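Local coordinates for protein apical membrane antigen AMA1 (Toxoplasma gondii ME49, PDB 4YIV) that probably plays an essential part in host cell invasion, as a microneme protein of the moving junction between the parasite and host plasma membranes, at residues P60-I66 against E206-Y212; G100-F105 against H169-V173; F116-E122 against R135-F139; A140-A145 against Y155-F159. All coordinates share one frame; numbering follows the deposited sequence.

How the interactions relate
All four contacts lie in the N-terminal, PAN-like domain of the AMA1 ectodomain. From the N terminus, 60-66 opens the widest loop, which closes only when 206-212 returns (interaction 1). Within it, 100-105 meets 169-173 (interaction 2), and inside that loop sit two short closures in series: 116-122 on 135-139 (interaction 3), then 140-145 against 155-159 (interaction 4). The contacts nest, and none cross. Interaction 1 builds one edge of the domain's five-stranded sheet, interaction 2 fastens a loop where strand 167-170 ends, and interactions 3 and 4 fix helix 132-141 at two levels. Phe-159 of interaction 4 touches Cys-136 of interaction 3, and Leu-171 N of interaction 2 probably bonds Pro-158 O of interaction 4.

Interaction 1 (P60-I66 against E206-Y212). With CO (cobalt (II) ion), chain H.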
# COMPACT_ATOMS: atom_id res chain seq x y z
N PRO A 60 3.65 -1.37 -4.01
CA PRO A 60 3.77 -0.05 -3.36
C PRO A 60 2.51 0.29 -2.59
O PRO A 60 1.40 -0.06 -3.01
CB PRO A 60 3.98 0.92 -4.53
CG PRO A 60 3.33 0.26 -5.68
CD PRO A 60 3.48 -1.25 -5.47
N ILE A 61 2.67 0.95 -1.45
CA ILE A 61 1.52 1.28 -0.62
C ILE A 61 1.31 2.80 -0.65
O ILE A 61 2.08 3.58 -0.08
CB ILE A 61 1.69 0.78 0.84
CG1 ILE A 61 2.15 -0.69 0.84
CG2 ILE A 61 0.38 0.99 1.61
CD1 ILE A 61 1.22 -1.66 0.09
N TRP A 62 0.27 3.19 -1.39
CA TRP A 62 0.05 4.58 -1.76
C TRP A 62 -0.50 5.41 -0.61
O TRP A 62 -1.54 5.09 -0.08
CB TRP A 62 -0.92 4.64 -2.93
CG TRP A 62 -0.40 4.00 -4.20
CD1 TRP A 62 -0.19 2.66 -4.46
CD2 TRP A 62 -0.04 4.71 -5.38
NE1 TRP A 62 0.31 2.51 -5.77
CE2 TRP A 62 0.40 3.76 -6.34
CE3 TRP A 62 -0.03 6.07 -5.72
CZ2 TRP A 62 0.84 4.13 -7.61
CZ3 TRP A 62 0.40 6.44 -7.00
CH2 TRP A 62 0.82 5.48 -7.92
N GLY A 63 0.22 6.45 -0.24
CA GLY A 63 -0.27 7.39 0.76
C GLY A 63 0.15 6.97 2.17
O GLY A 63 -0.06 7.70 3.13
N LYS A 64 0.79 5.80 2.29
CA LYS A 64 1.25 5.35 3.62
C LYS A 64 2.42 6.17 4.08
O LYS A 64 3.39 6.36 3.37
CB LYS A 64 1.63 3.86 3.63
CG LYS A 64 2.42 3.42 4.89
CD LYS A 64 2.72 1.93 4.86
CE LYS A 64 3.64 1.49 6.02
NZ LYS A 64 3.71 0.01 6.13
N HIS A 65 2.34 6.64 5.33
CA HIS A 65 3.44 7.32 5.97
C HIS A 65 3.44 6.91 7.44
O HIS A 65 2.45 6.36 7.94
CB HIS A 65 3.32 8.86 5.83
CG HIS A 65 2.01 9.43 6.25
ND1 HIS A 65 0.85 9.27 5.52
CD2 HIS A 65 1.68 10.24 7.29
CE1 HIS A 65 -0.15 9.90 6.12
NE2 HIS A 65 0.33 10.50 7.20
N ILE A 66 4.54 7.16 8.12
CA ILE A 66 4.68 6.81 9.53
C ILE A 66 4.54 8.10 10.35
O ILE A 66 5.33 9.01 10.20
CB ILE A 66 6.02 6.14 9.81
CG1 ILE A 66 6.27 4.96 8.83
CG2 ILE A 66 6.03 5.62 11.26
CD1 ILE A 66 5.15 3.88 8.90
N GLU A 206 -3.85 14.44 3.64
CA GLU A 206 -2.39 14.65 3.67
C GLU A 206 -1.54 13.48 3.08
O GLU A 206 -1.91 12.32 3.24
CB GLU A 206 -1.95 14.88 5.11
CG GLU A 206 -2.64 16.06 5.78
CD GLU A 206 -2.49 17.35 4.96
OE1 GLU A 206 -3.52 17.89 4.48
OE2 GLU A 206 -1.35 17.82 4.78
N ASN A 207 -0.42 13.80 2.43
CA ASN A 207 0.63 12.83 2.06
C ASN A 207 0.21 11.77 1.07
O ASN A 207 0.74 10.67 1.09
CB ASN A 207 1.19 12.16 3.33
CG ASN A 207 1.95 13.16 4.18
OD1 ASN A 207 2.67 14.00 3.64
ND2 ASN A 207 1.77 13.11 5.48
N HIS A 208 -0.69 12.14 0.16
CA HIS A 208 -1.09 11.27 -0.93
C HIS A 208 0.03 11.12 -1.95
O HIS A 208 0.05 10.21 -2.75
CB HIS A 208 -2.34 11.80 -1.61
CG HIS A 208 -3.54 11.83 -0.72
ND1 HIS A 208 -4.74 12.38 -1.12
CD2 HIS A 208 -3.72 11.41 0.56
CE1 HIS A 208 -5.61 12.29 -0.13
NE2 HIS A 208 -5.02 11.71 0.90
N HIS A 209 0.99 12.03 -1.88
CA HIS A 209 2.10 12.01 -2.80
C HIS A 209 3.23 11.11 -2.31
O HIS A 209 4.23 10.95 -3.01
CB HIS A 209 2.58 13.45 -3.01
CG HIS A 209 3.12 14.08 -1.77
ND1 HIS A 209 2.32 14.49 -0.73
CD2 HIS A 209 4.40 14.31 -1.39
CE1 HIS A 209 3.09 14.95 0.25
NE2 HIS A 209 4.35 14.86 -0.14
N LEU A 210 3.08 10.54 -1.11
CA LEU A 210 4.09 9.63 -0.55
C LEU A 210 3.68 8.19 -0.80
O LEU A 210 2.53 7.82 -0.57
CB LEU A 210 4.26 9.85 0.94
CG LEU A 210 4.77 11.25 1.32
CD1 LEU A 210 4.99 11.27 2.81
CD2 LEU A 210 6.04 11.62 0.57
N ILE A 211 4.63 7.39 -1.26
CA ILE A 211 4.36 6.01 -1.58
C ILE A 211 5.39 5.16 -0.84
O ILE A 211 6.58 5.26 -1.09
CB ILE A 211 4.42 5.77 -3.05
CG1 ILE A 211 3.36 6.64 -3.73
CG2 ILE A 211 4.15 4.33 -3.38
CD1 ILE A 211 3.74 7.06 -5.08
N TYR A 212 4.90 4.29 0.05
CA TYR A 212 5.77 3.45 0.89
C TYR A 212 5.94 2.10 0.26
O TYR A 212 4.97 1.55 -0.25
CB TYR A 212 5.17 3.30 2.28
CG TYR A 212 6.08 2.65 3.31
CD1 TYR A 212 6.20 1.25 3.39
CD2 TYR A 212 6.75 3.42 4.23
CE1 TYR A 212 7.04 0.65 4.35
CE2 TYR A 212 7.56 2.84 5.20
CZ TYR A 212 7.72 1.46 5.25
OH TYR A 212 8.52 0.92 6.24
CO CO H . -5.18 13.80 -3.10
O HOH W 1 -2.11 9.56 3.25
O HOH W 2 -7.28 14.53 -1.91
O HOH W 3 -6.52 12.39 -4.16
O HOH W 4 -3.53 15.06 -2.71
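With CG anti to the backbone N (chi1 166°) and all later torsions extended, Lys-64 runs across the face of Tyr-212, whose ring is swung out by a similar first torsion (chi1 -171°). Lys-64 CE sits over the middle of this ring, 3.7 Å from its centroid, and Lys-64 NZ lies over the same face at 4.2 Å, a cation-pi contact. The long aliphatic stem covers the aromatic face while the buried ammonium is held by Gln-176 and the carbonyls of Ile-37 and Tyr-38.

On the other side of the sheet, Ile-211 lies alongside Trp-62 and lays CD1 over its six-membered ring, an apolar branched chain suiting a broad aromatic face; Trp-62 NE1 goes to Asn-230. Ile-61 N donates to Tyr-212 O at 2.7 Å and Tyr-212 N returns a bond to Ile-61 O at 2.9 Å. Gly-63, whose positive phi suits glycine in the type II turn 61-64, gives its N-H to Leu-210 O. The turn's carbonyl, Gly-63 O, takes His-65 ND1 at 3.0 Å, which fixes the imidazole so that Asn-207 CB and ND2 cover one face. A water joins Gly-63 O to Glu-206 O, and His-208 ND1 holds a cobalt ion with three waters. This antiparallel pair forms one edge of the five-stranded sheet in the N-terminal, PAN-like domain (domain I) of the AMA1 ectodomain.

Interaction 2 (G100-F105 against H169-V173)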
# COMPACT_ATOMS: atom_id res chain seq x y z
N GLY A 100 14.29 11.54 12.12
CA GLY A 100 13.33 10.62 11.53
C GLY A 100 13.96 9.31 11.16
O GLY A 100 14.83 8.78 11.88
N PHE A 101 13.51 8.76 10.03
CA PHE A 101 13.82 7.39 9.66
C PHE A 101 14.80 7.31 8.49
O PHE A 101 15.30 6.23 8.20
CB PHE A 101 12.56 6.63 9.25
CG PHE A 101 11.65 6.22 10.39
CD1 PHE A 101 11.83 6.66 11.69
CD2 PHE A 101 10.60 5.38 10.12
CE1 PHE A 101 10.97 6.23 12.69
CE2 PHE A 101 9.73 4.98 11.09
CZ PHE A 101 9.93 5.40 12.40
N ASN A 102 15.00 8.44 7.82
CA ASN A 102 15.84 8.51 6.64
C ASN A 102 17.30 8.15 6.84
O ASN A 102 17.93 8.58 7.80
CB ASN A 102 15.74 9.91 6.02
CG ASN A 102 16.37 9.99 4.65
OD1 ASN A 102 15.87 9.41 3.69
ND2 ASN A 102 17.47 10.72 4.55
N LEU A 103 17.84 7.37 5.91
CA LEU A 103 19.22 6.96 6.00
C LEU A 103 20.08 8.20 5.81
O LEU A 103 19.92 8.92 4.84
CB LEU A 103 19.50 5.92 4.91
CG LEU A 103 20.91 5.38 4.75
CD1 LEU A 103 20.84 3.93 4.33
CD2 LEU A 103 21.64 6.20 3.70
N ASN A 104 20.98 8.44 6.76
CA ASN A 104 21.84 9.61 6.73
C ASN A 104 23.27 9.39 6.28
O ASN A 104 24.08 10.31 6.31
CB ASN A 104 21.83 10.31 8.09
CG ASN A 104 22.58 9.52 9.15
OD1 ASN A 104 23.12 8.46 8.88
ND2 ASN A 104 22.62 10.06 10.35
N PHE A 105 23.58 8.17 5.86
CA PHE A 105 24.93 7.84 5.39
C PHE A 105 25.34 8.59 4.13
O PHE A 105 24.49 9.02 3.34
CB PHE A 105 25.05 6.34 5.13
CG PHE A 105 24.79 5.47 6.34
CD1 PHE A 105 24.98 5.95 7.62
CD2 PHE A 105 24.35 4.17 6.18
CE1 PHE A 105 24.73 5.15 8.72
CE2 PHE A 105 24.10 3.37 7.28
CZ PHE A 105 24.29 3.86 8.54
N HIS A 169 13.55 8.21 -0.97
CA HIS A 169 14.04 8.00 0.39
C HIS A 169 14.26 6.55 0.69
O HIS A 169 13.35 5.76 0.53
CB HIS A 169 13.03 8.52 1.43
CG HIS A 169 12.82 10.00 1.37
ND1 HIS A 169 13.57 10.87 2.13
CD2 HIS A 169 11.95 10.75 0.66
CE1 HIS A 169 13.18 12.11 1.87
NE2 HIS A 169 12.21 12.06 0.98
N ILE A 170 15.44 6.25 1.21
CA ILE A 170 15.78 4.95 1.76
C ILE A 170 15.66 5.09 3.26
O ILE A 170 16.31 5.95 3.84
CB ILE A 170 17.22 4.51 1.40
CG1 ILE A 170 17.42 4.44 -0.11
CG2 ILE A 170 17.52 3.15 2.05
CD1 ILE A 170 16.44 3.59 -0.81
N LEU A 171 14.84 4.25 3.89
CA LEU A 171 14.62 4.35 5.33
C LEU A 171 15.50 3.39 6.11
O LEU A 171 15.28 2.18 6.11
CB LEU A 171 13.15 4.08 5.67
CG LEU A 171 12.11 4.96 4.98
CD1 LEU A 171 10.76 4.67 5.58
CD2 LEU A 171 12.45 6.47 5.07
N TYR A 172 16.49 3.93 6.79
CA TYR A 172 17.32 3.17 7.70
C TYR A 172 16.51 2.53 8.84
O TYR A 172 16.83 1.44 9.29
CB TYR A 172 18.39 4.07 8.26
CG TYR A 172 19.36 3.37 9.19
CD1 TYR A 172 20.38 2.57 8.69
CD2 TYR A 172 19.23 3.49 10.56
CE1 TYR A 172 21.25 1.93 9.52
CE2 TYR A 172 20.11 2.85 11.42
CZ TYR A 172 21.12 2.07 10.88
OH TYR A 172 22.00 1.42 11.71
N VAL A 173 15.45 3.22 9.28
CA VAL A 173 14.52 2.64 10.26
C VAL A 173 13.41 1.93 9.50
O VAL A 173 12.63 2.57 8.82
CB VAL A 173 13.94 3.71 11.19
CG1 VAL A 173 12.95 3.11 12.18
CG2 VAL A 173 15.03 4.40 11.96
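Asn-102 OD1 accepts two hydrogen bonds, one from His-169 ND1 at 3.1 Å and one involving Ser-114 OG, a hydroxyl that also bonds Ile-170 N. They lie where strand 167-170 of the PAN-like sheet ends and the loop 100-105 passes across it. The imidazole approaches at a steep angle: OD1 lies in the ring plane of His-169, but ND1 stands well above the plane of the amide, off either lone pair, and the two flat groups are turned 80° apart. An asparagine suits this buried place because its oxygen takes donors while ND2 goes to Asp-83, so both ends of the amide are used and its flip is settled.

A single backbone bridge, Asn-102 with Leu-171, marks the crossing. On one side of it Leu-103 N donates to Ile-170 O at 2.9 Å; on the other Val-173 N donates to Phe-101 O at 3.2 Å, nearly straight and on a lone pair in the carbonyl plane.

Apolar groups fill in around these bonds. Leu-103 CB rests 4.0 Å from Tyr-172 CB, and its CD1 lies beside Ile-170 CG2. Farther out, Phe-105 CZ comes within 3.7 Å of Tyr-172 CE1, the rings being inclined to one another. The buried Phe-101, meeting Phe-198 edge-to-face, offers a flat surface to a compact branched residue: with CG1 anti to the backbone N (chi1 179°), Val-173 sets that methyl 3.5 Å above the ring's centre.

Interaction 3 (F116-E122 against R135-F139); sequences FPMELLE and RCAEF. With CD (cadmium ion), chain D.
Helix 118-122 crosses helix 135-139 almost at right angles (83°), with axes 10.3 Å apart, and Leu-121 and Arg-135 bring their CA atoms within 6.5 Å. Leu-121 is the wedge, the two methyls of its fork reaching a backbone carbonyl and an aromatic ring of the second helix: CD1 lies against Arg-135 O. Leu-121 CD2 is 3.8 Å from Phe-139 CD1. Bent at chi2 and chi3, Met-118 curls its thioether across Arg-135, Met-118 SD 3.6 Å from Arg-135 CB, and ends with CE near Cys-136, whose disulfide to Cys-168 ties this helix to the sheet. Phe-116 sets CB 3.8 Å from Phe-139 CE2; the rings are near parallel but so far slid that they barely overlap.

Arg-135 uses its extended stem apolarly, CD against Glu-122 CA, and sends its guanidinium to Asp-132, while a water links NE to Leu-121 O. One turn apart, Glu-119 grips a cadmium ion with both oxygens and Glu-122 with OE2 at 2.4 Å. No direct hydrogen bond joins the segments: hydrophobic fit carries the contact, and the charged ends find partners beside it, where the cadmium ion, with Arg-166 beside Glu-119, would probably ease the repulsion between the two carboxylates.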
# COMPACT_ATOMS: atom_id res chain seq x y z
N PHE A 116 17.40 10.51 -2.74
CA PHE A 116 18.19 10.50 -3.95
C PHE A 116 17.32 11.04 -5.08
O PHE A 116 16.15 10.66 -5.19
CB PHE A 116 18.71 9.11 -4.27
CG PHE A 116 19.84 9.11 -5.26
CD1 PHE A 116 21.15 9.36 -4.84
CD2 PHE A 116 19.60 8.89 -6.60
CE1 PHE A 116 22.20 9.38 -5.76
CE2 PHE A 116 20.65 8.88 -7.53
CZ PHE A 116 21.95 9.13 -7.10
N PRO A 117 17.87 11.95 -5.90
CA PRO A 117 17.00 12.59 -6.90
C PRO A 117 16.69 11.68 -8.08
O PRO A 117 17.59 11.05 -8.63
CB PRO A 117 17.82 13.80 -7.34
CG PRO A 117 19.23 13.33 -7.20
CD PRO A 117 19.25 12.45 -5.98
N MET A 118 15.42 11.64 -8.47
CA MET A 118 14.98 10.78 -9.56
C MET A 118 15.71 11.10 -10.88
O MET A 118 15.92 10.22 -11.73
CB MET A 118 13.49 10.94 -9.74
CG MET A 118 12.90 10.09 -10.85
SD MET A 118 13.21 8.28 -10.66
CE MET A 118 12.54 8.00 -9.02
N GLU A 119 16.13 12.35 -11.05
CA GLU A 119 16.80 12.73 -12.30
C GLU A 119 18.05 11.92 -12.50
O GLU A 119 18.38 11.54 -13.62
CB GLU A 119 17.11 14.24 -12.31
CG GLU A 119 15.94 15.06 -12.69
CD GLU A 119 15.51 14.85 -14.13
OE1 GLU A 119 16.41 14.99 -15.00
OE2 GLU A 119 14.31 14.52 -14.36
N LEU A 120 18.79 11.65 -11.43
CA LEU A 120 20.01 10.90 -11.58
C LEU A 120 19.71 9.42 -11.83
O LEU A 120 20.45 8.78 -12.55
CB LEU A 120 20.91 11.09 -10.36
CG LEU A 120 21.83 12.31 -10.47
CD1 LEU A 120 21.08 13.56 -10.78
CD2 LEU A 120 22.51 12.47 -9.15
N LEU A 121 18.61 8.89 -11.30
CA LEU A 121 18.26 7.49 -11.51
C LEU A 121 17.80 7.28 -12.94
O LEU A 121 18.09 6.27 -13.57
CB LEU A 121 17.14 7.05 -10.57
CG LEU A 121 17.45 7.03 -9.06
CD1 LEU A 121 16.20 6.65 -8.25
CD2 LEU A 121 18.55 6.09 -8.78
N GLU A 122 17.03 8.25 -13.43
CA GLU A 122 16.58 8.23 -14.81
C GLU A 122 17.78 8.16 -15.80
O GLU A 122 17.69 7.56 -16.89
CB GLU A 122 15.71 9.48 -15.04
CG GLU A 122 15.72 10.04 -16.42
CD GLU A 122 15.12 11.44 -16.46
OE1 GLU A 122 14.16 11.73 -15.70
OE2 GLU A 122 15.64 12.23 -17.26
N ARG A 135 11.79 3.14 -10.64
CA ARG A 135 13.20 3.48 -10.54
C ARG A 135 13.59 3.65 -9.08
O ARG A 135 14.69 3.26 -8.65
CB ARG A 135 13.51 4.77 -11.31
CG ARG A 135 13.43 4.62 -12.83
CD ARG A 135 13.84 5.90 -13.59
NE ARG A 135 13.72 5.58 -15.02
CZ ARG A 135 12.65 5.82 -15.77
NH1 ARG A 135 11.60 6.50 -15.30
NH2 ARG A 135 12.65 5.39 -17.04
N CYS A 136 12.67 4.19 -8.30
CA CYS A 136 12.94 4.37 -6.87
C CYS A 136 13.01 2.99 -6.18
O CYS A 136 13.96 2.68 -5.44
CB CYS A 136 11.89 5.26 -6.23
SG CYS A 136 12.07 5.52 -4.43
N ALA A 137 12.02 2.17 -6.44
CA ALA A 137 11.99 0.81 -5.90
C ALA A 137 13.23 -0.00 -6.30
O ALA A 137 13.79 -0.76 -5.49
CB ALA A 137 10.74 0.12 -6.35
N GLU A 138 13.68 0.14 -7.54
CA GLU A 138 14.87 -0.57 -8.01
C GLU A 138 16.11 -0.08 -7.29
O GLU A 138 16.98 -0.87 -6.92
CB GLU A 138 14.99 -0.41 -9.53
CG GLU A 138 16.14 -1.19 -10.16
CD GLU A 138 16.16 -1.06 -11.69
OE1 GLU A 138 17.07 -1.65 -12.30
OE2 GLU A 138 15.28 -0.36 -12.26
N PHE A 139 16.18 1.23 -7.07
CA PHE A 139 17.25 1.83 -6.30
C PHE A 139 17.31 1.24 -4.89
O PHE A 139 18.39 0.92 -4.37
CB PHE A 139 17.06 3.33 -6.22
CG PHE A 139 18.12 4.03 -5.42
CD1 PHE A 139 19.44 3.96 -5.81
CD2 PHE A 139 17.77 4.76 -4.29
CE1 PHE A 139 20.43 4.60 -5.06
CE2 PHE A 139 18.75 5.40 -3.52
CZ PHE A 139 20.07 5.33 -3.90
CD CD D . 14.70 14.33 -16.78
O HOH W 5 16.72 4.72 -15.46
O HOH W 6 12.28 13.95 -16.91

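Interaction 4 (A140-A145 against Y155-F159)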
# COMPACT_ATOMS: atom_id res chain seq x y z
N ALA A 140 16.15 1.08 -4.27
CA ALA A 140 16.08 0.45 -2.95
C ALA A 140 16.50 -1.03 -3.04
O ALA A 140 17.25 -1.54 -2.18
CB ALA A 140 14.67 0.58 -2.38
N PHE A 141 16.06 -1.72 -4.08
CA PHE A 141 16.42 -3.14 -4.21
C PHE A 141 17.93 -3.32 -4.38
O PHE A 141 18.51 -4.31 -3.89
CB PHE A 141 15.69 -3.80 -5.38
CG PHE A 141 15.96 -5.27 -5.47
CD1 PHE A 141 15.41 -6.15 -4.54
CD2 PHE A 141 16.82 -5.77 -6.45
CE1 PHE A 141 15.68 -7.52 -4.61
CE2 PHE A 141 17.11 -7.14 -6.52
CZ PHE A 141 16.54 -8.02 -5.60
N LYS A 142 18.59 -2.34 -5.01
CA LYS A 142 20.03 -2.41 -5.22
C LYS A 142 20.86 -1.79 -4.10
O LYS A 142 22.07 -1.70 -4.21
CB LYS A 142 20.36 -1.76 -6.58
CG LYS A 142 19.79 -2.59 -7.71
CD LYS A 142 20.02 -1.98 -9.10
CE LYS A 142 19.43 -2.92 -10.15
NZ LYS A 142 19.65 -2.46 -11.54
N THR A 143 20.20 -1.40 -3.02
CA THR A 143 20.84 -0.81 -1.84
C THR A 143 20.71 -1.81 -0.66
O THR A 143 19.60 -2.16 -0.26
CB THR A 143 20.18 0.57 -1.45
OG1 THR A 143 20.31 1.52 -2.53
CG2 THR A 143 20.82 1.17 -0.23
N VAL A 144 21.82 -2.29 -0.13
CA VAL A 144 21.77 -3.23 0.99
C VAL A 144 22.44 -2.60 2.20
O VAL A 144 23.29 -1.73 2.05
CB VAL A 144 22.47 -4.58 0.69
CG1 VAL A 144 21.68 -5.40 -0.33
CG2 VAL A 144 23.95 -4.35 0.26
N ALA A 145 22.03 -3.04 3.39
CA ALA A 145 22.70 -2.65 4.61
C ALA A 145 24.15 -3.17 4.62
O ALA A 145 24.43 -4.31 4.23
CB ALA A 145 21.94 -3.18 5.79
N TYR A 155 20.21 -7.62 3.75
CA TYR A 155 19.11 -6.83 4.33
C TYR A 155 18.88 -5.63 3.42
O TYR A 155 19.83 -4.89 3.15
CB TYR A 155 19.42 -6.34 5.75
CG TYR A 155 18.18 -5.79 6.43
CD1 TYR A 155 17.70 -4.51 6.12
CD2 TYR A 155 17.45 -6.56 7.31
CE1 TYR A 155 16.55 -4.01 6.72
CE2 TYR A 155 16.30 -6.08 7.90
CZ TYR A 155 15.84 -4.80 7.58
OH TYR A 155 14.69 -4.28 8.12
N ARG A 156 17.66 -5.43 2.96
CA ARG A 156 17.33 -4.28 2.14
C ARG A 156 16.31 -3.37 2.84
O ARG A 156 15.26 -3.83 3.33
CB ARG A 156 16.80 -4.73 0.78
CG ARG A 156 17.79 -5.50 -0.02
CD ARG A 156 17.12 -6.03 -1.26
NE ARG A 156 18.08 -6.62 -2.19
CZ ARG A 156 18.52 -7.88 -2.14
NH1 ARG A 156 18.10 -8.72 -1.18
NH2 ARG A 156 19.38 -8.28 -3.05
N TYR A 157 16.62 -2.08 2.92
CA TYR A 157 15.75 -1.11 3.56
C TYR A 157 14.53 -0.81 2.71
O TYR A 157 14.62 -0.83 1.46
CB TYR A 157 16.49 0.20 3.80
CG TYR A 157 17.74 0.06 4.59
CD1 TYR A 157 17.72 -0.20 5.97
CD2 TYR A 157 18.96 0.22 3.97
CE1 TYR A 157 18.91 -0.31 6.68
CE2 TYR A 157 20.13 0.12 4.65
CZ TYR A 157 20.12 -0.14 6.01
OH TYR A 157 21.33 -0.24 6.68
N PRO A 158 13.40 -0.49 3.37
CA PRO A 158 12.23 -0.01 2.63
C PRO A 158 12.44 1.42 2.12
O PRO A 158 13.43 2.09 2.47
CB PRO A 158 11.10 -0.12 3.67
CG PRO A 158 11.80 0.15 4.98
CD PRO A 158 13.15 -0.51 4.83
N PHE A 159 11.56 1.86 1.23
CA PHE A 159 11.71 3.17 0.63
C PHE A 159 10.43 3.97 0.76
O PHE A 159 9.35 3.41 0.94
CB PHE A 159 12.10 3.09 -0.88
CG PHE A 159 11.00 2.57 -1.75
CD1 PHE A 159 10.84 1.22 -1.96
CD2 PHE A 159 10.08 3.44 -2.35
CE1 PHE A 159 9.82 0.71 -2.74
CE2 PHE A 159 9.04 2.94 -3.14
CZ PHE A 159 8.92 1.55 -3.34
O HOH W 7 20.28 -6.28 -4.86
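Ala-140, still helical, turns its CB onto Phe-159, 3.9 Å from CB of that residue; a small methyl suits so close an approach of helix and strand. Phe-141 comes next and carries the contact twice. Its ring, swung out with CG anti to the backbone N (chi1 -176°), lies almost flat against the guanidinium of Arg-156, planes 9° apart and centres 4.3 Å apart, a slid cation-pi stack in which NE sits over the rim of the ring. Its carbonyl oxygen takes Arg-156 NE at 2.9 Å, on a lone pair and in the guanidinium plane, and a water that donates to the same oxygen accepts from NH2. Here helix 132-141 ends, so an arginine is well suited: its positive charge would probably be welcome beside the last carbonyls, and its NH1 goes on to Tyr-216.

In this PAN-like domain the chain here leaves its helix and, after an irregular loop, enters strand 159-162. Thr-143 N bonds back to Ala-140 O, its hydroxyl to Phe-139 O, while Arg-156 CG runs past its carbonyl. Val-144 lies alongside Arg-156, Val-144 CG1 3.9 Å from Arg-156 CG, and covers the guanidinium face opposite Phe-141, so the flat cation is sandwiched. Ala-145 N then donates to Tyr-155 O at 2.9 Å, and the methyl of Ala-145 lies between tyrosines, its CB 4.0 Å from Tyr-155 CB and 3.1 Å from Tyr-157 OH, at the phenol end.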